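Local atomic coordinates of putative peptidase (Chlamydophila abortus, PDB entry 3CE2), a protein that probably degrades small bioactive peptides as a zinc-dependent oligopeptidase of the M3B family. Residues I79-N84 against C379-P384; S134-H139 against K154-S159; K289-L294 against K594-I599; L336-L341 against Y348-K353. All coordinates share one frame; numbering follows the deposited sequence.

Contacts 2, 3 and 4 are largely buried, whereas contact 1 lies at the surface. Their chemistry follows: contact 1 rests on a salt bridge between a helix and a loop, while contacts 2 and 3 have no hydrogen bond across them and rely on a phenylalanine ring. Contact 4 mixes both, with a tyrosine held by polar groups above an aliphatic layer. Contacts 2 and 4 each join consecutive helices. Contacts 1 and 3 bridge about 300 residues and lie on opposite sides of the chain's centre. Contacts 1 and 4 come within about 7 Å at their nearest atoms without touching, and contact 4 lies near helix 394-416, which carries two zinc-binding histidines, and helix 431-447.

Contact 1 (I79-N84 against C379-P384); sequences IERKLN and CYDSHP
Arg-81 reaches from its helix to Asp-381 and Tyr-380. CB does not point at the loop. With CG anti to the backbone N (chi1 180°) and the chain extended as far as NE, the tip nevertheless arrives there. CG passes 3.5 Å from OD2 of Asp-381, and CD lies 3.8 Å from the same oxygen. NE of Arg-81 donates to OD2 of Asp-381 at 3.0 Å, close to the guanidinium plane. At the other end of the grip, NH2 of Arg-81 meets OD1 of Asp-381 at 2.7 Å, somewhat tilted from that plane. This is a side-on bidentate salt bridge: each oxygen offers its syn lone pair, and the two flat groups are only 25° from coplanar. The acceptor sits in a type I turn, Cys-379 to Ser-382, within the loop joining antiparallel neighbours 375-377 and 385-387, so helix 66-96 is tied to the small sheet of the M3 peptidase region. CZ of Arg-81 lies 3.8 Å from Tyr-380 CD2, which sits over one guanidinium face, the ring plane turned 70° away. NH1 of Arg-81 lies 4.0 Å from CE2 of Tyr-380. The hydroxyl of Tyr-380 bonds to the carbonyl of Gln-417.

Contact 2 (S134-H139 against K154-S159); sequences SLIAQH and KIFRLS
In Ile-136, chi1 of -65° sets CG2 anti to the backbone N and CG1 beside it, which sends both branches to Phe-156; in Phe-156, chi1 of -64° swings the ring beside its own backbone N and out to meet them. The two side chains run antiparallel, each passing the other's flank. CG2 of Ile-136 lies 3.7 Å from CB of Phe-156 and 3.8 Å from its CG, so this branch packs at the root of the ring. The other branch, ending in CD1, is modelled implausibly close to the ring, and its exact position is doubtful. Further out, His-139 lies roughly perpendicular to Phe-156: its CB is 3.9 Å from CE2 of Phe-156, and its CD2 is 4.1 Å from CZ. One turn of helix thus presents Ile-136 to the base of the ring and His-139 to its far end. The imidazole nitrogens of His-139 are engaged by Leu-63 O and Ser-66 OG, which fix the ring's rotation. Behind Phe-156 the chain makes a type I turn to Ser-159, whose OG bonds to Phe-156 O at 2.8 Å. The contact joins consecutive helices 133-141 and 149-156, with Leu-145 from their connection touching His-139, and helix 124-129 packs onto Phe-156 through Leu-128.

Contact 3 (K289-L294 against K594-I599); sequences KKNSSL and KAFCFI
Asn-291 lays its side chain over one face of the Phe-596 ring, joining the break between helices 278-289 and 292-306 to helix 590-607 in the largely helical M3 peptidase fold. The evidence for a CH-pi contact is the position of CB: it stands 4.2 Å from the centroid of the Phe-596 ring and 28° off the ring normal. The amide comes closer to the ring than CB does, with its plane inclined 32° to it. Its atoms lie nearer the CD2-CE2 side than the centre, with CG of Asn-291 3.3 Å from CE2 of Phe-596. A first torsion of -62° puts the amide carbon beside the backbone N of Asn-291, from where the amide reaches that side of the ring. The amide is also held from its own side of the contact: ND2 bonds to the carbonyl of Ile-287, one turn back, while its flat surface faces the aromatic ring.

Leu-294 meets Phe-596 differently. Its CD1 comes obliquely to the ring, 4.2 Å from CD1 of Phe-596, so the phenylalanine is touched by an amide and by an aliphatic branch one turn along. Helix 451-487 provides another neighbour, with Phe-470 against Phe-596, and Leu-462 and Ile-465 against Ile-599. No hydrogen bond spans the two segments, and the contact is made by packing. A type I turn from Lys-289 to Ser-292 shapes the break between the helices and brings Asn-291 and Leu-294 to the same partner helix. The same Leu-294 CD1 also reaches CG2 of Ile-599, at 4.0 Å.

Contact 4 (L336-L341 against Y348-K353); sequences LIYTSL and YIDTLK
Tyr-338 OH donates to OD1 of Asp-350 at 2.9 Å, meeting the carboxylate on its syn side but 20° out of its plane. With CG anti to the backbone N, the Tyr-338 ring reaches the second helix. There it is sandwiched: Ile-349 lies over one face, and NZ of Lys-353 over the opposite one, 4.5 Å from the ring centroid and 22° off its normal, a cation-pi contact. The lysine chain passes across the ring at roughly a right angle, its CD beside the CD1-CE1 side, and bends at chi4, which brings the ammonium over the face. NZ of Lys-353 also has a long, weak ion pair with Asp-335. Deeper in, the contact becomes aliphatic: CD2 of Leu-352 lies 4.0 Å from CG2 of Ile-337 and 4.1 Å from CD1 of Leu-341. The segments form an antiparallel helical hairpin, their axes 9.5 Å apart at an angle of 166°. It packs on helix 394-416, which carries zinc ligands His-402 and His-406, through Ile-337 on Ala-401 and Tyr-348 on Met-408. Tyr-348 OH bonds to Asn-436 of helix 431-447. With a carboxylate at its hydroxyl, Tyr-338 probably stays a neutral donor, while the ammonium lies over its electron-rich face.

Contact 1 (I79-N84 against C379-P384)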
# COMPACT_ATOMS: atom_id res chain seq x y z
N ILE A 79 -24.78 10.17 7.20
CA ILE A 79 -25.16 9.66 5.89
C ILE A 79 -24.05 8.76 5.36
O ILE A 79 -24.27 7.58 5.04
CB ILE A 79 -25.40 10.82 4.90
CG1 ILE A 79 -26.75 11.49 5.20
CG2 ILE A 79 -25.36 10.34 3.46
CD1 ILE A 79 -26.90 12.84 4.56
N GLU A 80 -22.84 9.33 5.31
CA GLU A 80 -21.66 8.64 4.83
C GLU A 80 -21.54 7.30 5.51
O GLU A 80 -21.18 6.29 4.88
CB GLU A 80 -20.42 9.47 5.10
CG GLU A 80 -19.12 8.81 4.72
CD GLU A 80 -17.89 9.66 5.07
OE1 GLU A 80 -18.04 10.90 5.22
OE2 GLU A 80 -16.79 9.09 5.18
N ARG A 81 -21.86 7.27 6.79
CA ARG A 81 -21.70 6.05 7.53
C ARG A 81 -22.66 4.97 7.01
O ARG A 81 -22.27 3.80 6.87
CB ARG A 81 -21.93 6.33 8.99
CG ARG A 81 -21.80 5.15 9.89
CD ARG A 81 -21.89 5.64 11.30
NE ARG A 81 -22.08 4.54 12.24
CZ ARG A 81 -21.97 4.68 13.55
NH1 ARG A 81 -21.66 5.87 14.06
NH2 ARG A 81 -22.15 3.64 14.34
N LYS A 82 -23.89 5.39 6.69
CA LYS A 82 -24.95 4.48 6.22
C LYS A 82 -24.62 3.99 4.81
O LYS A 82 -24.68 2.80 4.54
CB LYS A 82 -26.30 5.20 6.23
CG LYS A 82 -27.56 4.32 6.20
CD LYS A 82 -28.71 5.07 5.49
CE LYS A 82 -30.01 5.22 6.34
NZ LYS A 82 -30.99 4.09 6.25
N LEU A 83 -24.25 4.93 3.92
CA LEU A 83 -23.74 4.59 2.60
C LEU A 83 -22.65 3.53 2.63
O LEU A 83 -22.70 2.58 1.84
CB LEU A 83 -23.21 5.83 1.88
CG LEU A 83 -24.32 6.85 1.62
CD1 LEU A 83 -23.90 7.91 0.64
CD2 LEU A 83 -25.55 6.15 1.11
N ASN A 84 -21.67 3.68 3.53
CA ASN A 84 -20.57 2.72 3.63
C ASN A 84 -21.05 1.34 4.08
O ASN A 84 -20.60 0.33 3.57
CB ASN A 84 -19.49 3.21 4.60
CG ASN A 84 -18.72 4.40 4.06
OD1 ASN A 84 -19.01 4.90 2.97
ND2 ASN A 84 -17.74 4.87 4.83
N CYS A 379 -16.65 -2.10 7.59
CA CYS A 379 -16.74 -0.66 7.83
C CYS A 379 -16.89 -0.47 9.30
O CYS A 379 -16.80 -1.44 10.07
CB CYS A 379 -17.95 -0.06 7.11
SG CYS A 379 -19.48 -0.89 7.58
N TYR A 380 -17.17 0.77 9.68
CA TYR A 380 -17.22 1.15 11.08
C TYR A 380 -18.13 0.25 11.87
O TYR A 380 -17.83 -0.13 12.99
CB TYR A 380 -17.63 2.62 11.23
CG TYR A 380 -17.39 3.18 12.61
CD1 TYR A 380 -16.11 3.54 13.02
CD2 TYR A 380 -18.45 3.32 13.51
CE1 TYR A 380 -15.89 4.06 14.29
CE2 TYR A 380 -18.25 3.83 14.78
CZ TYR A 380 -16.96 4.20 15.17
OH TYR A 380 -16.76 4.71 16.44
N ASP A 381 -19.23 -0.16 11.25
CA ASP A 381 -20.27 -0.91 11.95
C ASP A 381 -20.13 -2.44 11.97
O ASP A 381 -20.74 -3.12 12.80
CB ASP A 381 -21.65 -0.46 11.46
CG ASP A 381 -21.94 0.99 11.86
OD1 ASP A 381 -21.94 1.27 13.09
OD2 ASP A 381 -22.15 1.85 10.97
N SER A 382 -19.28 -2.98 11.10
CA SER A 382 -19.10 -4.43 10.99
C SER A 382 -17.83 -4.90 11.69
O SER A 382 -16.97 -4.11 12.03
CB SER A 382 -19.00 -4.80 9.52
OG SER A 382 -18.09 -3.94 8.83
N HIS A 383 -17.71 -6.21 11.88
CA HIS A 383 -16.40 -6.73 12.20
C HIS A 383 -15.64 -6.75 10.88
O HIS A 383 -16.24 -6.43 9.85
CB HIS A 383 -16.44 -8.09 12.91
CG HIS A 383 -17.50 -9.01 12.42
ND1 HIS A 383 -18.60 -9.34 13.18
CD2 HIS A 383 -17.63 -9.68 11.25
CE1 HIS A 383 -19.37 -10.17 12.49
NE2 HIS A 383 -18.80 -10.39 11.32
N PRO A 384 -14.32 -7.05 10.90
CA PRO A 384 -13.60 -7.07 9.63
C PRO A 384 -14.00 -8.32 8.83
O PRO A 384 -14.42 -9.32 9.40
CB PRO A 384 -12.14 -7.14 10.05
CG PRO A 384 -12.15 -7.69 11.44
CD PRO A 384 -13.46 -7.36 12.05

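Contact 2 (S134-H139 against K154-S159)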
# COMPACT_ATOMS: atom_id res chain seq x y z
N SER A 134 -8.97 34.03 10.47
CA SER A 134 -9.64 34.28 11.72
C SER A 134 -10.72 33.23 12.00
O SER A 134 -10.76 32.64 13.09
CB SER A 134 -10.24 35.69 11.70
OG SER A 134 -11.43 35.72 12.46
N LEU A 135 -11.59 33.01 11.02
CA LEU A 135 -12.59 31.94 11.09
C LEU A 135 -12.00 30.54 11.25
O LEU A 135 -12.52 29.73 12.03
CB LEU A 135 -13.46 31.96 9.83
CG LEU A 135 -14.56 33.00 9.97
CD1 LEU A 135 -15.49 32.98 8.76
CD2 LEU A 135 -15.30 32.70 11.25
N ILE A 136 -10.94 30.26 10.49
CA ILE A 136 -10.23 29.01 10.63
C ILE A 136 -9.94 28.85 12.13
O ILE A 136 -10.34 27.85 12.75
CB ILE A 136 -8.90 28.98 9.80
CG1 ILE A 136 -9.14 29.05 8.27
CG2 ILE A 136 -8.04 27.78 10.17
CD1 ILE A 136 -10.30 28.26 7.79
N ALA A 137 -9.28 29.84 12.73
CA ALA A 137 -8.86 29.72 14.13
C ALA A 137 -10.05 29.63 15.07
O ALA A 137 -10.01 28.89 16.05
CB ALA A 137 -7.88 30.83 14.55
N GLN A 138 -11.13 30.34 14.76
CA GLN A 138 -12.32 30.25 15.59
C GLN A 138 -12.84 28.83 15.62
O GLN A 138 -13.28 28.35 16.67
CB GLN A 138 -13.41 31.19 15.12
CG GLN A 138 -14.76 30.95 15.79
CD GLN A 138 -15.94 31.63 15.04
OE1 GLN A 138 -15.84 32.79 14.59
NE2 GLN A 138 -17.06 30.90 14.91
N HIS A 139 -12.78 28.14 14.48
CA HIS A 139 -13.30 26.77 14.39
C HIS A 139 -12.36 25.76 15.05
O HIS A 139 -12.82 24.80 15.67
CB HIS A 139 -13.52 26.37 12.94
CG HIS A 139 -14.73 27.00 12.33
ND1 HIS A 139 -15.95 27.05 12.98
CD2 HIS A 139 -14.91 27.60 11.13
CE1 HIS A 139 -16.83 27.66 12.20
NE2 HIS A 139 -16.22 27.99 11.07
N LYS A 154 -6.91 19.01 8.96
CA LYS A 154 -6.52 18.48 7.64
C LYS A 154 -7.12 19.29 6.50
O LYS A 154 -6.51 19.44 5.47
CB LYS A 154 -6.98 17.03 7.49
CG LYS A 154 -5.94 15.99 7.83
CD LYS A 154 -6.51 14.54 7.68
CE LYS A 154 -7.83 14.33 8.49
NZ LYS A 154 -8.46 12.98 8.37
N ILE A 155 -8.33 19.80 6.67
CA ILE A 155 -8.93 20.57 5.61
C ILE A 155 -8.48 22.02 5.55
O ILE A 155 -8.24 22.55 4.47
CB ILE A 155 -10.42 20.52 5.67
CG1 ILE A 155 -10.89 19.08 5.36
CG2 ILE A 155 -10.98 21.57 4.71
CD1 ILE A 155 -12.39 18.84 5.62
N PHE A 156 -8.39 22.67 6.70
CA PHE A 156 -7.96 24.08 6.76
C PHE A 156 -6.48 24.28 6.41
O PHE A 156 -6.07 25.36 6.03
CB PHE A 156 -8.22 24.68 8.16
CG PHE A 156 -9.68 24.77 8.57
CD1 PHE A 156 -10.65 25.24 7.69
CD2 PHE A 156 -10.07 24.42 9.85
CE1 PHE A 156 -12.00 25.34 8.08
CE2 PHE A 156 -11.40 24.50 10.23
CZ PHE A 156 -12.37 24.97 9.33
N ARG A 157 -5.67 23.24 6.55
CA ARG A 157 -4.26 23.38 6.21
C ARG A 157 -4.08 23.69 4.72
O ARG A 157 -3.00 24.12 4.30
CB ARG A 157 -3.48 22.10 6.59
CG ARG A 157 -2.93 22.18 8.01
CD ARG A 157 -2.33 20.86 8.50
NE ARG A 157 -0.94 20.69 8.07
CZ ARG A 157 -0.59 19.96 7.03
NH1 ARG A 157 -1.52 19.30 6.33
NH2 ARG A 157 0.70 19.89 6.70
N LEU A 158 -5.12 23.44 3.94
CA LEU A 158 -5.03 23.58 2.49
C LEU A 158 -5.28 25.01 2.01
O LEU A 158 -5.04 25.35 0.86
CB LEU A 158 -5.98 22.60 1.78
CG LEU A 158 -5.52 21.13 1.89
CD1 LEU A 158 -6.50 20.11 1.30
CD2 LEU A 158 -4.13 20.97 1.31
N SER A 159 -5.75 25.84 2.92
CA SER A 159 -6.06 27.24 2.63
C SER A 159 -4.84 27.99 2.08
O SER A 159 -4.96 28.72 1.11
CB SER A 159 -6.55 27.93 3.91
OG SER A 159 -5.51 27.90 4.89

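Contact 3 (K289-L294 against K594-I599)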
# COMPACT_ATOMS: atom_id res chain seq x y z
N LYS A 289 21.30 4.82 1.60
CA LYS A 289 22.52 4.76 0.79
C LYS A 289 23.75 4.42 1.63
O LYS A 289 24.57 3.62 1.22
CB LYS A 289 22.77 6.08 0.08
CG LYS A 289 21.84 6.34 -1.07
CD LYS A 289 22.16 7.67 -1.76
CE LYS A 289 21.15 7.96 -2.85
NZ LYS A 289 21.54 9.16 -3.64
N LYS A 290 23.89 5.04 2.81
CA LYS A 290 25.02 4.71 3.67
C LYS A 290 24.96 3.28 4.19
O LYS A 290 25.94 2.83 4.78
CB LYS A 290 25.14 5.66 4.84
CG LYS A 290 25.59 7.08 4.51
CD LYS A 290 25.66 7.86 5.79
CE LYS A 290 25.10 9.26 5.62
NZ LYS A 290 24.26 9.67 6.79
N ASN A 291 23.85 2.57 3.99
CA ASN A 291 23.81 1.16 4.38
C ASN A 291 23.79 0.21 3.21
O ASN A 291 23.52 -1.00 3.38
CB ASN A 291 22.66 0.84 5.31
CG ASN A 291 22.76 1.60 6.62
OD1 ASN A 291 23.12 1.04 7.65
ND2 ASN A 291 22.46 2.89 6.57
N SER A 292 24.13 0.76 2.04
CA SER A 292 24.30 -0.02 0.83
C SER A 292 25.06 -1.31 1.11
O SER A 292 24.77 -2.35 0.49
CB SER A 292 24.98 0.78 -0.30
OG SER A 292 25.89 1.78 0.18
N SER A 293 25.99 -1.24 2.06
CA SER A 293 26.79 -2.42 2.40
C SER A 293 25.90 -3.61 2.77
O SER A 293 26.29 -4.77 2.62
CB SER A 293 27.79 -2.12 3.53
OG SER A 293 27.13 -1.66 4.70
N LEU A 294 24.69 -3.33 3.23
CA LEU A 294 23.82 -4.43 3.58
C LEU A 294 23.39 -5.18 2.34
O LEU A 294 23.28 -6.40 2.35
CB LEU A 294 22.62 -3.96 4.41
CG LEU A 294 22.87 -3.95 5.93
CD1 LEU A 294 21.58 -3.95 6.67
CD2 LEU A 294 23.67 -5.16 6.36
N LYS A 594 16.70 0.31 14.20
CA LYS A 594 16.06 -0.91 14.70
C LYS A 594 15.71 -1.85 13.54
O LYS A 594 15.82 -3.07 13.65
CB LYS A 594 14.81 -0.56 15.52
CG LYS A 594 15.06 -0.24 16.98
CD LYS A 594 15.71 -1.44 17.65
CE LYS A 594 15.66 -1.39 19.16
NZ LYS A 594 16.42 -2.56 19.71
N ALA A 595 15.30 -1.27 12.42
CA ALA A 595 15.01 -2.06 11.24
C ALA A 595 16.28 -2.75 10.78
O ALA A 595 16.31 -3.97 10.59
CB ALA A 595 14.46 -1.17 10.13
N PHE A 596 17.33 -1.97 10.59
CA PHE A 596 18.61 -2.51 10.14
C PHE A 596 19.14 -3.61 11.06
O PHE A 596 19.72 -4.61 10.60
CB PHE A 596 19.63 -1.40 9.99
CG PHE A 596 19.39 -0.52 8.80
CD1 PHE A 596 18.78 -1.02 7.68
CD2 PHE A 596 19.84 0.78 8.78
CE1 PHE A 596 18.57 -0.23 6.57
CE2 PHE A 596 19.65 1.58 7.67
CZ PHE A 596 19.00 1.06 6.56
N CYS A 597 18.93 -3.45 12.36
CA CYS A 597 19.30 -4.50 13.31
C CYS A 597 18.66 -5.83 12.98
O CYS A 597 19.31 -6.86 12.92
CB CYS A 597 18.92 -4.09 14.73
SG CYS A 597 20.03 -2.84 15.39
N PHE A 598 17.35 -5.79 12.77
CA PHE A 598 16.61 -6.96 12.40
C PHE A 598 17.19 -7.61 11.15
O PHE A 598 17.35 -8.82 11.08
CB PHE A 598 15.15 -6.56 12.16
CG PHE A 598 14.25 -7.71 11.86
CD1 PHE A 598 13.45 -8.25 12.86
CD2 PHE A 598 14.20 -8.26 10.59
CE1 PHE A 598 12.61 -9.31 12.59
CE2 PHE A 598 13.37 -9.33 10.31
CZ PHE A 598 12.57 -9.87 11.31
N ILE A 599 17.51 -6.79 10.16
CA ILE A 599 17.98 -7.32 8.90
C ILE A 599 19.36 -7.95 9.09
O ILE A 599 19.60 -9.07 8.64
CB ILE A 599 17.99 -6.21 7.84
CG1 ILE A 599 16.56 -5.75 7.59
CG2 ILE A 599 18.60 -6.68 6.56
CD1 ILE A 599 16.48 -4.37 7.04

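Contact 4 (L336-L341 against Y348-K353)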
# COMPACT_ATOMS: atom_id res chain seq x y z
N LEU A 336 -1.04 -22.61 13.17
CA LEU A 336 0.25 -22.04 12.85
C LEU A 336 0.28 -20.54 13.17
O LEU A 336 1.17 -20.07 13.89
CB LEU A 336 0.59 -22.30 11.38
CG LEU A 336 2.06 -22.21 11.00
CD1 LEU A 336 2.91 -23.02 11.98
CD2 LEU A 336 2.27 -22.67 9.57
N ILE A 337 -0.69 -19.81 12.65
CA ILE A 337 -0.80 -18.39 12.93
C ILE A 337 -0.78 -18.19 14.45
O ILE A 337 0.03 -17.42 14.98
CB ILE A 337 -2.12 -17.80 12.40
CG1 ILE A 337 -2.12 -17.78 10.87
CG2 ILE A 337 -2.35 -16.39 12.94
CD1 ILE A 337 -0.88 -17.17 10.32
N TYR A 338 -1.66 -18.92 15.12
CA TYR A 338 -1.85 -18.79 16.55
C TYR A 338 -0.54 -18.88 17.35
O TYR A 338 -0.28 -18.07 18.24
CB TYR A 338 -2.86 -19.83 17.03
CG TYR A 338 -3.31 -19.62 18.45
CD1 TYR A 338 -4.33 -18.73 18.74
CD2 TYR A 338 -2.72 -20.31 19.50
CE1 TYR A 338 -4.76 -18.54 20.04
CE2 TYR A 338 -3.13 -20.12 20.81
CZ TYR A 338 -4.15 -19.23 21.07
OH TYR A 338 -4.57 -19.03 22.36
N THR A 339 0.30 -19.85 17.04
CA THR A 339 1.56 -19.93 17.77
C THR A 339 2.58 -18.94 17.23
O THR A 339 3.41 -18.43 17.99
CB THR A 339 2.16 -21.36 17.76
OG1 THR A 339 2.31 -21.81 16.40
CG2 THR A 339 1.25 -22.33 18.54
N SER A 340 2.53 -18.68 15.93
CA SER A 340 3.51 -17.79 15.31
C SER A 340 3.39 -16.33 15.73
O SER A 340 4.39 -15.61 15.80
CB SER A 340 3.42 -17.87 13.79
OG SER A 340 3.82 -19.15 13.34
N LEU A 341 2.18 -15.90 16.02
CA LEU A 341 1.96 -14.52 16.37
C LEU A 341 1.92 -14.31 17.88
O LEU A 341 1.72 -13.18 18.35
CB LEU A 341 0.70 -13.98 15.71
CG LEU A 341 0.66 -14.10 14.18
CD1 LEU A 341 -0.54 -13.35 13.62
CD2 LEU A 341 1.94 -13.59 13.54
N TYR A 348 -4.52 -10.51 21.40
CA TYR A 348 -4.48 -10.38 19.95
C TYR A 348 -4.73 -11.73 19.31
O TYR A 348 -5.59 -11.88 18.46
CB TYR A 348 -3.12 -9.87 19.49
CG TYR A 348 -3.03 -9.58 18.02
CD1 TYR A 348 -3.10 -8.28 17.56
CD2 TYR A 348 -2.87 -10.60 17.09
CE1 TYR A 348 -3.02 -7.99 16.21
CE2 TYR A 348 -2.80 -10.33 15.72
CZ TYR A 348 -2.87 -9.01 15.29
OH TYR A 348 -2.79 -8.69 13.94
N ILE A 349 -3.96 -12.71 19.75
CA ILE A 349 -3.97 -14.05 19.18
C ILE A 349 -5.36 -14.71 19.25
O ILE A 349 -5.79 -15.37 18.31
CB ILE A 349 -2.82 -14.88 19.85
CG1 ILE A 349 -1.85 -15.37 18.81
CG2 ILE A 349 -3.32 -15.94 20.83
CD1 ILE A 349 -0.95 -14.26 18.34
N ASP A 350 -6.08 -14.50 20.35
CA ASP A 350 -7.40 -15.10 20.52
C ASP A 350 -8.42 -14.39 19.67
O ASP A 350 -9.19 -15.03 18.97
CB ASP A 350 -7.87 -15.07 21.99
CG ASP A 350 -7.15 -16.10 22.85
OD1 ASP A 350 -6.71 -17.14 22.31
OD2 ASP A 350 -7.01 -15.87 24.07
N THR A 351 -8.46 -13.07 19.74
CA THR A 351 -9.39 -12.33 18.90
C THR A 351 -9.29 -12.74 17.43
O THR A 351 -10.29 -12.99 16.79
CB THR A 351 -9.21 -10.83 19.07
OG1 THR A 351 -9.53 -10.51 20.43
CG2 THR A 351 -10.17 -10.06 18.19
N LEU A 352 -8.07 -12.83 16.92
CA LEU A 352 -7.85 -13.24 15.53
C LEU A 352 -8.32 -14.66 15.32
O LEU A 352 -8.94 -14.95 14.31
CB LEU A 352 -6.36 -13.13 15.15
CG LEU A 352 -6.03 -13.49 13.72
CD1 LEU A 352 -7.00 -12.81 12.76
CD2 LEU A 352 -4.61 -13.08 13.38
N LYS A 353 -8.01 -15.54 16.26
CA LYS A 353 -8.42 -16.92 16.13
C LYS A 353 -9.94 -17.00 16.13
O LYS A 353 -10.53 -17.69 15.30
CB LYS A 353 -7.82 -17.78 17.24
CG LYS A 353 -7.89 -19.30 16.98
CD LYS A 353 -7.45 -20.07 18.21
CE LYS A 353 -7.70 -21.55 18.07
NZ LYS A 353 -6.47 -22.27 17.68